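Local structure of maternal protein tudor (Drosophila melanogaster, 3NTK) at residues A[125-128]-A[129-133]. The protein recognises methylarginine-bearing Aubergine through this last extended Tudor domain, is required for primordial germ cell formation and may act in piRNA metabolism. Residues are numbered along the deposited sequence; the frame is centred on the assembly and turned at random.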
ATOM      1  N   LEU A 125      15.472   3.294  14.492  1.00 27.92           N
ATOM      2  CA  LEU A 125      14.695   2.409  15.357  1.00 28.15           C
ATOM      3  C   LEU A 125      13.273   2.159  14.851  1.00 28.24           C
ATOM      4  O   LEU A 125      12.644   1.155  15.198  1.00 25.93           O
ATOM      5  CB  LEU A 125      14.614   3.015  16.761  1.00 31.45           C
ATOM      6  CG  LEU A 125      14.700   2.111  17.997  1.00 35.48           C
ATOM      7  CD1 LEU A 125      14.112   2.868  19.174  1.00 36.19           C
ATOM      8  CD2 LEU A 125      13.953   0.810  17.785  1.00 37.92           C
ATOM      9  N   LEU A 126      12.758   3.072  14.036  1.00 27.71           N
ATOM     10  CA  LEU A 126      11.399   2.924  13.533  1.00 27.83           C
ATOM     11  C   LEU A 126      11.146   1.619  12.792  1.00 26.99           C
ATOM     12  O   LEU A 126      10.066   1.048  12.905  1.00 26.95           O
ATOM     13  CB  LEU A 126      11.027   4.115  12.642  1.00 28.63           C
ATOM     14  CG  LEU A 126      10.095   5.125  13.314  1.00 33.20           C
ATOM     15  CD1 LEU A 126       9.803   6.287  12.362  1.00 32.30           C
ATOM     16  CD2 LEU A 126       8.799   4.420  13.711  1.00 31.35           C
ATOM     17  N   GLN A 127      12.131   1.146  12.039  1.00 28.08           N
ATOM     18  CA  GLN A 127      11.978  -0.101  11.291  1.00 32.01           C
ATOM     19  C   GLN A 127      11.535  -1.251  12.203  1.00 32.18           C
ATOM     20  O   GLN A 127      10.536  -1.921  11.934  1.00 31.74           O
ATOM     21  CB  GLN A 127      13.295  -0.479  10.610  1.00 34.44           C
ATOM     22  CG  GLN A 127      13.180  -1.674   9.681  1.00 40.79           C
ATOM     23  CD  GLN A 127      12.494  -1.331   8.372  1.00 43.38           C
ATOM     24  OE1 GLN A 127      12.062  -2.216   7.634  1.00 47.68           O
ATOM     25  NE2 GLN A 127      12.406  -0.042   8.068  1.00 45.38           N
ATOM     26  N   SER A 128      12.280  -1.471  13.283  1.00 31.41           N
ATOM     27  CA  SER A 128      11.967  -2.545  14.225  1.00 33.17           C
ATOM     28  C   SER A 128      10.706  -2.267  15.042  1.00 31.83           C
ATOM     29  O   SER A 128      10.000  -3.192  15.448  1.00 32.48           O
ATOM     30  CB  SER A 128      13.156  -2.783  15.165  1.00 34.82           C
ATOM     31  OG  SER A 128      13.399  -1.657  15.988  1.00 36.91           O
ATOM     32  N   PHE A 129      10.420  -0.996  15.287  1.00 31.12           N
ATOM     33  CA  PHE A 129       9.236  -0.631  16.050  1.00 31.83           C
ATOM     34  C   PHE A 129       7.988  -0.979  15.240  1.00 33.00           C
ATOM     35  O   PHE A 129       7.021  -1.530  15.770  1.00 31.75           O
ATOM     36  CB  PHE A 129       9.271   0.869  16.376  1.00 32.11           C
ATOM     37  CG  PHE A 129       8.111   1.345  17.203  1.00 32.34           C
ATOM     38  CD1 PHE A 129       6.907   1.703  16.602  1.00 32.47           C
ATOM     39  CD2 PHE A 129       8.222   1.437  18.589  1.00 33.55           C
ATOM     40  CE1 PHE A 129       5.830   2.149  17.366  1.00 33.49           C
ATOM     41  CE2 PHE A 129       7.151   1.880  19.362  1.00 33.98           C
ATOM     42  CZ  PHE A 129       5.952   2.239  18.747  1.00 34.35           C
ATOM     43  N   ILE A 130       8.032  -0.673  13.946  1.00 32.72           N
ATOM     44  CA  ILE A 130       6.918  -0.938  13.044  1.00 35.73           C
ATOM     45  C   ILE A 130       6.758  -2.428  12.749  1.00 36.92           C
ATOM     46  O   ILE A 130       5.640  -2.944  12.743  1.00 35.20           O
ATOM     47  CB  ILE A 130       7.104  -0.197  11.698  1.00 35.30           C
ATOM     48  CG1 ILE A 130       7.220   1.311  11.938  1.00 37.08           C
ATOM     49  CG2 ILE A 130       5.938  -0.505  10.771  1.00 36.99           C
ATOM     50  CD1 ILE A 130       6.006   1.935  12.589  1.00 38.60           C
ATOM     51  N   ASP A 131       7.873  -3.112  12.504  1.00 39.58           N
ATOM     52  CA  ASP A 131       7.839  -4.538  12.199  1.00 42.84           C
ATOM     53  C   ASP A 131       7.175  -5.345  13.306  1.00 43.66           C
ATOM     54  O   ASP A 131       6.591  -6.394  13.050  1.00 44.71           O
ATOM     55  CB  ASP A 131       9.254  -5.078  11.963  1.00 45.23           C
ATOM     56  CG  ASP A 131       9.873  -4.564  10.674  1.00 49.06           C
ATOM     57  OD1 ASP A 131       9.170  -4.534   9.640  1.00 51.88           O
ATOM     58  OD2 ASP A 131      11.068  -4.201  10.689  1.00 51.29           O
ATOM     59  N   THR A 132       7.267  -4.846  14.532  1.00 44.19           N
ATOM     60  CA  THR A 132       6.689  -5.519  15.690  1.00 45.06           C
ATOM     61  C   THR A 132       5.194  -5.242  15.843  1.00 44.89           C
ATOM     62  O   THR A 132       4.483  -5.985  16.522  1.00 43.20           O
ATOM     63  CB  THR A 132       7.405  -5.070  16.985  1.00 45.28           C
ATOM     64  OG1 THR A 132       8.788  -5.432  16.912  1.00 47.67           O
ATOM     65  CG2 THR A 132       6.779  -5.723  18.206  1.00 47.03           C
ATOM     66  N   ARG A 133       4.718  -4.180  15.200  1.00 44.21           N
ATOM     67  CA  ARG A 133       3.317  -3.788  15.309  1.00 44.13           C
ATOM     68  C   ARG A 133       2.635  -3.606  13.953  1.00 43.79           C
ATOM     69  O   ARG A 133       1.748  -2.767  13.811  1.00 44.09           O
ATOM     70  CB  ARG A 133       3.234  -2.481  16.105  1.00 43.88           C
ATOM     71  CG  ARG A 133       4.024  -2.504  17.410  1.00 43.85           C
ATOM     72  CD  ARG A 133       4.127  -1.120  18.034  1.00 42.87           C
ATOM     73  NE  ARG A 133       4.811  -1.135  19.329  1.00 42.22           N
ATOM     74  CZ  ARG A 133       6.083  -1.485  19.509  1.00 42.09           C
ATOM     75  NH1 ARG A 133       6.833  -1.854  18.478  1.00 40.32           N
ATOM     76  NH2 ARG A 133       6.608  -1.467  20.728  1.00 41.39           N
TER
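Leu125 O accepts twice, from Phe129 N and Ser128 OG, in the last turns of helix 120-131, which packs on the OB-fold sheet of this extended Tudor domain. Phe129 N donates to it at 3.1 Å, a regular i to i+4 helical bond. Leu126 repeats the helical pattern, its O accepting from Ile130 N at 2.9 Å, while its methyl CD2 meets Ile130 CD1 at 3.9 Å and lies obliquely to the Phe129 ring. Ile130 also touches Val8 and Phe11 of strand 4-11 and Phe138 of strand 137-145; an alanine here would remove CG1 and CD1, and would probably leave Leu126 CD2 without this contact and open a gap towards Val8, Phe11 and Phe138. Gln127 O accepts from Asp131 N at 3.0 Å. Ser128 OG donates to Leu125 O at 3.0 Å, tilted 21° from the carbonyl plane of Leu125. With OG set between the backbone N and the carbonyl carbon (chi1 65°), the hydroxyl faces back along the helix to that oxygen. At Ser128 the pattern frays: Thr132 N bonds its O only weakly, whereas Thr132 OG1 donates to Ser128 O at 2.9 Å. Beyond, Phe129 packs edge-to-face with Tyr157, and Arg133 NH1 lies over one face of the Phe129 ring, offset toward its rim. Phe129 CE2 stands 3.5 Å above the guanidinium plane, over its centre, while Arg133 NH1 donates to a lone pair of Phe129 O at 2.7 Å.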